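Local coordinates for lipoprotein (Colwellia psychrerythraea, PDB 3O0Y) that is of unknown function but is a putative lipoprotein from a family related to metallopeptidases, and is probably held at a membrane by a lipid group, at residues A[220-228]-A[241-249]; A[277-288]-A[511-519]. All blocks are in the same frame, centred on the assembly; numbering follows the deposited sequence.

The two contacts lie far apart in a largely helical chain, with centres about 44 Å from each other and nearest atoms about 25 Å apart, so neither touches the other. They follow in series: interaction 1 closes a local hairpin between helices 219-228 and 236-268, whereas interaction 2 starts before the next helix, 284-296, and reaches across more than 200 residues to the end of helix 491-515. Interaction 1 is mostly apolar, with no hydrogen bond between its two segments; interaction 2 adds hydrogen bonds, a bridging water and a guanidinium-indole stack. Their centres lie about 29 Å and 21 Å from that of the chain.

Interaction 1: residues A[220-228]-A[241-249]; sequences FVNVFREKI and SLITQVIAK
Phe220 O, touched from the facing helix by Val246 CG1 at 3.9 Å, accepts from Tyr167 OH and, weakly, from Phe224 N. One turn on, Phe224 carries much of the contact. With CG anti to the backbone N (chi1 -174°), its ring reaches across to helix 236-268, where Val246 CG2 sits 3.6 Å from the ring centroid, almost on the normal, in a CH-pi contact. Ile243 CG1 meets the same ring in its plane, at the edge, 3.8 Å from CE2. Were Phe224 replaced by an alanine, Val246 CG2 would probably lose the ring face it sits on, and Ile243 CG1 the edge it packs against. Ile243 is a knob in the hole formed by Val221, Phe224, Arg225 and Ile228; its branched chain suits this, since CD1 touches Ile228 CG2 while CG2 faces Arg225. Arg225 is long enough to serve two roles: its chain lies across Ile243, with NH2 3.7 Å from Ile247 CD1, while NH1 bonds to Glu216 O. Val221 CG1 packs on Ile247 CG1. Segments 220-228 and 241-249 run antiparallel at 165°, with axes 9.5 Å apart at closest approach, as a helical hairpin against helix 161-172, which meets Phe224 and Val246, while helix 144-154 covers Phe220.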
loop_
_atom_site.group_PDB
_atom_site.type_symbol
_atom_site.label_atom_id
_atom_site.label_comp_id
_atom_site.label_asym_id
_atom_site.label_seq_id
_atom_site.Cartn_x
_atom_site.Cartn_y
_atom_site.Cartn_z
ATOM N N PHE A 220 13.507 -18.519 1.643
ATOM C CA PHE A 220 12.686 -19.225 2.646
ATOM C C PHE A 220 13.584 -19.975 3.646
ATOM O O PHE A 220 13.279 -20.049 4.834
ATOM C CB PHE A 220 11.748 -20.225 1.976
ATOM C CG PHE A 220 10.362 -19.679 1.589
ATOM C CD1 PHE A 220 9.588 -18.942 2.437
ATOM C CD2 PHE A 220 9.823 -20.038 0.338
ATOM C CE1 PHE A 220 8.292 -18.535 2.059
ATOM C CE2 PHE A 220 8.561 -19.636 -0.032
ATOM C CZ PHE A 220 7.800 -18.885 0.831
ATOM N N VAL A 221 14.613 -20.662 3.125
ATOM C CA VAL A 221 15.631 -21.359 3.973
ATOM C C VAL A 221 16.535 -20.392 4.743
ATOM O O VAL A 221 16.738 -20.541 5.948
ATOM C CB VAL A 221 16.522 -22.246 3.143
ATOM C CG1 VAL A 221 17.505 -23.001 4.092
ATOM C CG2 VAL A 221 15.661 -23.189 2.296
ATOM N N ASN A 222 17.121 -19.418 4.059
ATOM C CA ASN A 222 18.052 -18.510 4.719
ATOM C C ASN A 222 17.426 -17.656 5.839
ATOM O O ASN A 222 18.039 -17.429 6.893
ATOM C CB ASN A 222 18.773 -17.658 3.655
ATOM C CG ASN A 222 19.776 -18.464 2.791
ATOM O OD1 ASN A 222 20.067 -18.088 1.645
ATOM N ND2 ASN A 222 20.322 -19.501 3.341
ATOM N N VAL A 223 16.194 -17.173 5.621
ATOM C CA VAL A 223 15.471 -16.509 6.671
ATOM C C VAL A 223 15.225 -17.442 7.825
ATOM O O VAL A 223 15.390 -17.087 8.973
ATOM C CB VAL A 223 14.105 -15.978 6.124
ATOM C CG1 VAL A 223 13.245 -15.522 7.325
ATOM C CG2 VAL A 223 14.420 -14.850 5.053
ATOM N N PHE A 224 14.769 -18.642 7.534
ATOM C CA PHE A 224 14.540 -19.582 8.582
ATOM C C PHE A 224 15.850 -19.858 9.364
ATOM O O PHE A 224 15.848 -19.884 10.615
ATOM C CB PHE A 224 13.989 -20.874 8.027
ATOM C CG PHE A 224 13.589 -21.832 9.087
ATOM C CD1 PHE A 224 12.353 -21.788 9.648
ATOM C CD2 PHE A 224 14.487 -22.785 9.543
ATOM C CE1 PHE A 224 11.980 -22.721 10.643
ATOM C CE2 PHE A 224 14.149 -23.699 10.535
ATOM C CZ PHE A 224 12.914 -23.668 11.095
ATOM N N ARG A 225 16.978 -19.985 8.653
ATOM C CA ARG A 225 18.233 -20.246 9.367
ATOM C C ARG A 225 18.569 -19.101 10.316
ATOM O O ARG A 225 19.057 -19.326 11.404
ATOM C CB ARG A 225 19.406 -20.423 8.401
ATOM C CG ARG A 225 19.442 -21.646 7.585
ATOM C CD ARG A 225 20.676 -21.634 6.582
ATOM N NE ARG A 225 20.936 -22.964 6.069
ATOM C CZ ARG A 225 20.836 -23.323 4.793
ATOM N NH1 ARG A 225 20.560 -22.417 3.821
ATOM N NH2 ARG A 225 21.090 -24.585 4.476
ATOM N N GLU A 226 18.390 -17.865 9.872
ATOM C CA GLU A 226 18.751 -16.726 10.686
ATOM C C GLU A 226 17.876 -16.588 11.924
ATOM O O GLU A 226 18.375 -16.349 13.030
ATOM C CB GLU A 226 18.724 -15.417 9.894
ATOM C CG GLU A 226 18.868 -14.199 10.877
ATOM C CD GLU A 226 19.330 -12.861 10.260
ATOM O OE1 GLU A 226 19.580 -12.789 9.018
ATOM O OE2 GLU A 226 19.439 -11.874 11.049
ATOM N N LYS A 227 16.582 -16.832 11.771
ATOM C CA LYS A 227 15.655 -16.764 12.903
ATOM C C LYS A 227 15.770 -17.951 13.856
ATOM O O LYS A 227 15.850 -17.755 15.073
ATOM C CB LYS A 227 14.233 -16.591 12.368
ATOM C CG LYS A 227 14.101 -15.239 11.682
ATOM C CD LYS A 227 12.650 -14.826 11.374
ATOM C CE LYS A 227 12.572 -13.485 10.591
ATOM N NZ LYS A 227 11.159 -12.986 10.361
ATOM N N ILE A 228 15.869 -19.162 13.324
ATOM C CA ILE A 228 15.880 -20.333 14.204
ATOM C C ILE A 228 17.174 -20.385 15.051
ATOM O O ILE A 228 17.169 -20.902 16.152
ATOM C CB ILE A 228 15.661 -21.623 13.412
ATOM C CG1 ILE A 228 15.106 -22.726 14.292
ATOM C CG2 ILE A 228 17.000 -22.155 12.728
ATOM C CD1 ILE A 228 13.647 -22.528 14.843
ATOM N N SER A 241 17.663 -30.200 12.180
ATOM C CA SER A 241 16.571 -31.024 11.666
ATOM C C SER A 241 15.434 -30.171 11.091
ATOM O O SER A 241 14.850 -30.497 10.051
ATOM C CB SER A 241 15.965 -31.875 12.776
ATOM O OG SER A 241 14.800 -32.571 12.306
ATOM N N LEU A 242 15.114 -29.097 11.785
ATOM C CA LEU A 242 14.048 -28.198 11.238
ATOM C C LEU A 242 14.476 -27.517 9.903
ATOM O O LEU A 242 13.689 -27.447 8.963
ATOM C CB LEU A 242 13.641 -27.195 12.301
ATOM C CG LEU A 242 12.881 -27.742 13.516
ATOM C CD1 LEU A 242 12.956 -26.785 14.718
ATOM C CD2 LEU A 242 11.459 -28.020 13.192
ATOM N N ILE A 243 15.728 -27.093 9.798
ATOM C CA ILE A 243 16.241 -26.492 8.574
ATOM C C ILE A 243 16.147 -27.494 7.427
ATOM O O ILE A 243 15.708 -27.156 6.320
ATOM C CB ILE A 243 17.690 -25.992 8.792
ATOM C CG1 ILE A 243 17.700 -24.819 9.757
ATOM C CG2 ILE A 243 18.359 -25.606 7.486
ATOM C CD1 ILE A 243 19.051 -24.547 10.299
ATOM N N THR A 244 16.505 -28.753 7.677
ATOM C CA THR A 244 16.343 -29.796 6.673
ATOM C C THR A 244 14.915 -29.970 6.209
ATOM O O THR A 244 14.659 -30.191 5.004
ATOM C CB THR A 244 16.909 -31.155 7.191
ATOM O OG1 THR A 244 18.272 -30.926 7.545
ATOM C CG2 THR A 244 16.770 -32.260 6.112
ATOM N N GLN A 245 13.991 -29.901 7.159
ATOM C CA GLN A 245 12.566 -29.985 6.862
ATOM C C GLN A 245 12.085 -28.810 5.989
ATOM O O GLN A 245 11.311 -29.005 5.035
ATOM C CB GLN A 245 11.756 -30.051 8.146
ATOM C CG GLN A 245 11.844 -31.399 8.842
ATOM C CD GLN A 245 11.081 -31.384 10.141
ATOM O OE1 GLN A 245 9.852 -31.242 10.147
ATOM N NE2 GLN A 245 11.799 -31.564 11.253
ATOM N N VAL A 246 12.616 -27.640 6.241
ATOM C CA VAL A 246 12.306 -26.453 5.455
ATOM C C VAL A 246 12.847 -26.613 4.064
ATOM O O VAL A 246 12.112 -26.421 3.118
ATOM C CB VAL A 246 12.828 -25.141 6.087
ATOM C CG1 VAL A 246 12.698 -23.946 5.051
ATOM C CG2 VAL A 246 11.995 -24.848 7.392
ATOM N N ILE A 247 14.097 -27.063 3.943
ATOM C CA ILE A 247 14.687 -27.311 2.630
ATOM C C ILE A 247 13.890 -28.317 1.840
ATOM O O ILE A 247 13.719 -28.142 0.631
ATOM C CB ILE A 247 16.166 -27.808 2.737
ATOM C CG1 ILE A 247 17.035 -26.689 3.316
ATOM C CG2 ILE A 247 16.633 -28.324 1.341
ATOM C CD1 ILE A 247 18.450 -27.150 3.832
ATOM N N ALA A 248 13.437 -29.376 2.500
ATOM C CA ALA A 248 12.604 -30.379 1.856
ATOM C C ALA A 248 11.296 -29.796 1.305
ATOM O O ALA A 248 10.917 -30.074 0.160
ATOM C CB ALA A 248 12.313 -31.527 2.788
ATOM N N LYS A 249 10.590 -28.993 2.092
ATOM C CA LYS A 249 9.368 -28.378 1.542
ATOM C C LYS A 249 9.657 -27.459 0.370
ATOM O O LYS A 249 8.872 -27.387 -0.581
ATOM C CB LYS A 249 8.589 -27.618 2.605
ATOM C CG LYS A 249 8.103 -28.437 3.786
ATOM C CD LYS A 249 7.180 -29.524 3.376
ATOM C CE LYS A 249 6.609 -30.241 4.604
ATOM N NZ LYS A 249 5.796 -31.401 4.198
#

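Interaction 2: residues A[277-288]-A[511-519]; sequences GIWAQPKGSVYY and DTGLHDKRW
The C-terminal end of helix 491-515 meets the short 3-10 turn that precedes helix 284-296, and His515 joins the two. Its ND1 accepts from Ile278 N at 3.0 Å, nearly straight (163°) and in the ring plane, while NE2 bonds to Tyr546 O; the imidazole is thus held at both nitrogens, consistent with a proton on NE2. Gly277 fits closely beside it: its CA makes a CH...O contact of 3.3 Å to Leu514 O, and a side chain there would run into that carbonyl. At this helix end Thr512 O accepts from both Asp516 N and Lys517 N, and the chain then turns, through a left-handed conformation at Arg518, whose side chain lies over Trp279. The Arg518 guanidinium stacks flat on the indole, planes 9° apart, and Arg518 CG, further back along the side chain, adds a CH-pi contact 3.5 Å from the centroid of the five-membered ring. Trp279 CG stands between the backbone N and the carbonyl carbon (chi1 61°), which brings the CD1 edge to Leu514 O. A water accepts from Trp279 NE1 and donates to Leu514 O and, at 2.7 Å, to Trp519 O, so the indole N-H and two carbonyls share one bridge. From one turn into helix 284-296, Tyr288 extends one ring face to His515 CB and donates its hydroxyl to Asp511 OD2 at 2.6 Å, on the anti side and out of the carboxylate plane.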
loop_
_atom_site.group_PDB
_atom_site.type_symbol
_atom_site.label_atom_id
_atom_site.label_comp_id
_atom_site.label_asym_id
_atom_site.label_seq_id
_atom_site.Cartn_x
_atom_site.Cartn_y
_atom_site.Cartn_z
ATOM N N GLY A 277 -3.936 -0.482 -21.104
ATOM C CA GLY A 277 -4.885 -0.078 -20.086
ATOM C C GLY A 277 -6.073 -1.025 -19.924
ATOM O O GLY A 277 -6.373 -1.883 -20.780
ATOM N N ILE A 278 -6.760 -0.844 -18.822
ATOM C CA ILE A 278 -7.868 -1.715 -18.423
ATOM C C ILE A 278 -9.115 -1.579 -19.316
ATOM O O ILE A 278 -9.920 -2.518 -19.343
ATOM C CB ILE A 278 -8.225 -1.523 -16.899
ATOM C CG1 ILE A 278 -8.836 -2.815 -16.295
ATOM C CG2 ILE A 278 -9.149 -0.344 -16.704
ATOM C CD1 ILE A 278 -7.827 -3.959 -16.083
ATOM N N TRP A 279 -9.224 -0.479 -20.050
ATOM C CA TRP A 279 -10.310 -0.262 -21.007
ATOM C C TRP A 279 -10.382 -1.436 -22.015
ATOM O O TRP A 279 -11.472 -1.739 -22.617
ATOM C CB TRP A 279 -10.102 1.039 -21.779
ATOM C CG TRP A 279 -8.845 1.057 -22.586
ATOM C CD1 TRP A 279 -7.604 1.514 -22.169
ATOM C CD2 TRP A 279 -8.639 0.546 -23.931
ATOM N NE1 TRP A 279 -6.673 1.299 -23.147
ATOM C CE2 TRP A 279 -7.274 0.732 -24.246
ATOM C CE3 TRP A 279 -9.476 -0.037 -24.882
ATOM C CZ2 TRP A 279 -6.721 0.333 -25.495
ATOM C CZ3 TRP A 279 -8.956 -0.375 -26.135
ATOM C CH2 TRP A 279 -7.585 -0.180 -26.430
ATOM N N ALA A 280 -9.254 -2.104 -22.209
ATOM C CA ALA A 280 -9.189 -3.187 -23.283
ATOM C C ALA A 280 -9.780 -4.523 -22.816
ATOM O O ALA A 280 -9.912 -5.498 -23.613
ATOM C CB ALA A 280 -7.773 -3.404 -23.729
ATOM N N GLN A 281 -10.093 -4.603 -21.522
ATOM C CA GLN A 281 -10.787 -5.760 -20.983
ATOM C C GLN A 281 -12.276 -5.634 -21.274
ATOM O O GLN A 281 -12.789 -4.526 -21.499
ATOM C CB GLN A 281 -10.603 -5.838 -19.467
ATOM C CG GLN A 281 -9.176 -5.881 -18.982
ATOM C CD GLN A 281 -8.341 -7.109 -19.339
ATOM O OE1 GLN A 281 -8.850 -8.196 -19.702
ATOM N NE2 GLN A 281 -7.027 -6.932 -19.258
ATOM N N PRO A 282 -13.004 -6.779 -21.311
ATOM C CA PRO A 282 -14.463 -6.694 -21.403
ATOM C C PRO A 282 -15.052 -5.981 -20.210
ATOM O O PRO A 282 -14.661 -6.265 -19.079
ATOM C CB PRO A 282 -14.913 -8.179 -21.510
ATOM C CG PRO A 282 -13.836 -8.942 -20.964
ATOM C CD PRO A 282 -12.549 -8.173 -21.240
ATOM N N LYS A 283 -15.851 -4.949 -20.485
ATOM C CA LYS A 283 -16.417 -4.109 -19.456
ATOM C C LYS A 283 -15.315 -3.360 -18.661
ATOM O O LYS A 283 -15.564 -2.932 -17.525
ATOM C CB LYS A 283 -17.261 -4.922 -18.464
ATOM C CG LYS A 283 -18.413 -5.784 -19.103
ATOM C CD LYS A 283 -19.550 -4.931 -19.643
ATOM C CE LYS A 283 -20.833 -4.927 -18.732
ATOM N NZ LYS A 283 -21.042 -3.635 -17.833
ATOM N N GLY A 284 -14.153 -3.122 -19.289
ATOM C CA GLY A 284 -13.008 -2.518 -18.568
ATOM C C GLY A 284 -13.323 -1.116 -18.126
ATOM O O GLY A 284 -12.841 -0.669 -17.062
ATOM N N SER A 285 -14.166 -0.404 -18.878
ATOM C CA SER A 285 -14.475 0.980 -18.499
ATOM C C SER A 285 -15.356 1.078 -17.276
ATOM O O SER A 285 -15.200 1.954 -16.397
ATOM C CB SER A 285 -15.125 1.755 -19.623
ATOM O OG SER A 285 -16.513 1.411 -19.733
ATOM N N VAL A 286 -16.253 0.114 -17.174
ATOM C CA VAL A 286 -17.054 0.008 -15.989
ATOM C C VAL A 286 -16.204 -0.412 -14.799
ATOM O O VAL A 286 -16.393 0.098 -13.691
ATOM C CB VAL A 286 -18.233 -0.988 -16.278
ATOM C CG1 VAL A 286 -18.947 -1.309 -14.978
ATOM C CG2 VAL A 286 -19.137 -0.349 -17.350
ATOM N N TYR A 287 -15.293 -1.336 -14.991
ATOM C CA TYR A 287 -14.347 -1.677 -13.950
ATOM C C TYR A 287 -13.567 -0.462 -13.413
ATOM O O TYR A 287 -13.458 -0.270 -12.195
ATOM C CB TYR A 287 -13.373 -2.708 -14.461
ATOM C CG TYR A 287 -12.335 -3.109 -13.438
ATOM C CD1 TYR A 287 -12.526 -4.183 -12.600
ATOM C CD2 TYR A 287 -11.235 -2.329 -13.220
ATOM C CE1 TYR A 287 -11.570 -4.518 -11.637
ATOM C CE2 TYR A 287 -10.331 -2.599 -12.241
ATOM C CZ TYR A 287 -10.493 -3.692 -11.432
ATOM O OH TYR A 287 -9.544 -3.988 -10.460
ATOM N N TYR A 288 -13.077 0.344 -14.361
ATOM C CA TYR A 288 -12.271 1.503 -14.005
ATOM C C TYR A 288 -13.086 2.510 -13.240
ATOM O O TYR A 288 -12.593 3.074 -12.237
ATOM C CB TYR A 288 -11.618 2.120 -15.255
ATOM C CG TYR A 288 -10.598 3.197 -14.899
ATOM C CD1 TYR A 288 -9.510 2.894 -14.078
ATOM C CD2 TYR A 288 -10.697 4.491 -15.431
ATOM C CE1 TYR A 288 -8.579 3.880 -13.750
ATOM C CE2 TYR A 288 -9.738 5.446 -15.142
ATOM C CZ TYR A 288 -8.726 5.145 -14.307
ATOM O OH TYR A 288 -7.786 6.128 -14.012
ATOM N N ASP A 511 -2.537 7.654 -14.965
ATOM C CA ASP A 511 -3.416 6.502 -14.670
ATOM C C ASP A 511 -4.692 6.647 -15.478
ATOM O O ASP A 511 -5.115 5.696 -16.142
ATOM C CB ASP A 511 -3.698 6.430 -13.166
ATOM C CG ASP A 511 -4.447 5.182 -12.761
ATOM O OD1 ASP A 511 -3.800 4.134 -12.609
ATOM O OD2 ASP A 511 -5.687 5.256 -12.665
ATOM N N THR A 512 -5.259 7.862 -15.490
ATOM C CA THR A 512 -6.446 8.101 -16.349
ATOM C C THR A 512 -6.043 7.992 -17.846
ATOM O O THR A 512 -6.819 7.557 -18.691
ATOM C CB THR A 512 -7.085 9.434 -16.079
ATOM O OG1 THR A 512 -6.119 10.515 -16.182
ATOM C CG2 THR A 512 -7.693 9.507 -14.684
ATOM N N GLY A 513 -4.817 8.438 -18.154
ATOM C CA GLY A 513 -4.239 8.320 -19.529
ATOM C C GLY A 513 -4.300 6.896 -20.039
ATOM O O GLY A 513 -4.915 6.638 -21.085
ATOM N N LEU A 514 -3.640 6.009 -19.329
ATOM C CA LEU A 514 -3.604 4.581 -19.674
ATOM C C LEU A 514 -4.978 3.930 -19.684
ATOM O O LEU A 514 -5.299 3.175 -20.602
ATOM C CB LEU A 514 -2.770 3.847 -18.618
ATOM C CG LEU A 514 -1.284 4.076 -18.665
ATOM C CD1 LEU A 514 -0.675 3.701 -17.267
ATOM C CD2 LEU A 514 -0.595 3.305 -19.765
ATOM N N HIS A 515 -5.772 4.163 -18.651
ATOM C CA HIS A 515 -6.926 3.299 -18.406
ATOM C C HIS A 515 -8.216 3.807 -19.048
ATOM O O HIS A 515 -9.150 3.031 -19.244
ATOM C CB HIS A 515 -7.112 3.126 -16.907
ATOM C CG HIS A 515 -6.024 2.281 -16.293
ATOM N ND1 HIS A 515 -5.733 1.011 -16.763
ATOM C CD2 HIS A 515 -5.111 2.545 -15.329
ATOM C CE1 HIS A 515 -4.749 0.502 -16.046
ATOM N NE2 HIS A 515 -4.359 1.412 -15.163
ATOM N N ASP A 516 -8.260 5.097 -19.389
ATOM C CA ASP A 516 -9.420 5.709 -20.084
ATOM C C ASP A 516 -9.113 6.370 -21.429
ATOM O O ASP A 516 -9.889 6.191 -22.400
ATOM C CB ASP A 516 -10.107 6.714 -19.158
ATOM C CG ASP A 516 -11.346 7.368 -19.826
ATOM O OD1 ASP A 516 -12.366 6.712 -19.930
ATOM O OD2 ASP A 516 -11.230 8.504 -20.288
ATOM N N LYS A 517 -8.020 7.124 -21.504
ATOM C CA LYS A 517 -7.652 7.807 -22.745
ATOM C C LYS A 517 -6.871 6.934 -23.713
ATOM O O LYS A 517 -6.524 7.397 -24.800
ATOM C CB LYS A 517 -6.901 9.088 -22.460
ATOM C CG LYS A 517 -7.586 10.043 -21.554
ATOM C CD LYS A 517 -8.895 10.542 -22.065
ATOM C CE LYS A 517 -9.414 11.598 -21.068
ATOM N NZ LYS A 517 -9.377 11.041 -19.616
ATOM N N ARG A 518 -6.570 5.700 -23.299
ATOM C CA ARG A 518 -5.905 4.681 -24.117
ATOM C C ARG A 518 -4.475 5.083 -24.489
ATOM O O ARG A 518 -3.957 4.652 -25.483
ATOM C CB ARG A 518 -6.753 4.395 -25.373
ATOM C CG ARG A 518 -8.180 3.984 -24.980
ATOM C CD ARG A 518 -8.962 3.541 -26.231
ATOM N NE ARG A 518 -10.316 3.173 -25.838
ATOM C CZ ARG A 518 -11.184 2.559 -26.632
ATOM N NH1 ARG A 518 -10.848 2.265 -27.891
ATOM N NH2 ARG A 518 -12.385 2.239 -26.161
ATOM N N TRP A 519 -3.807 5.855 -23.624
ATOM C CA TRP A 519 -2.381 6.034 -23.765
ATOM C C TRP A 519 -1.669 4.683 -23.739
ATOM O O TRP A 519 -2.014 3.806 -22.990
ATOM C CB TRP A 519 -1.799 6.879 -22.618
ATOM C CG TRP A 519 -2.179 8.281 -22.566
ATOM C CD1 TRP A 519 -3.290 8.909 -23.092
ATOM C CD2 TRP A 519 -1.459 9.290 -21.864
ATOM N NE1 TRP A 519 -3.292 10.225 -22.748
ATOM C CE2 TRP A 519 -2.182 10.476 -21.968
ATOM C CE3 TRP A 519 -0.256 9.293 -21.176
ATOM C CZ2 TRP A 519 -1.718 11.657 -21.437
ATOM C CZ3 TRP A 519 0.185 10.469 -20.613
ATOM C CH2 TRP A 519 -0.528 11.612 -20.739
HETATM O O HOH W 1 -3.793 1.756 -23.073
#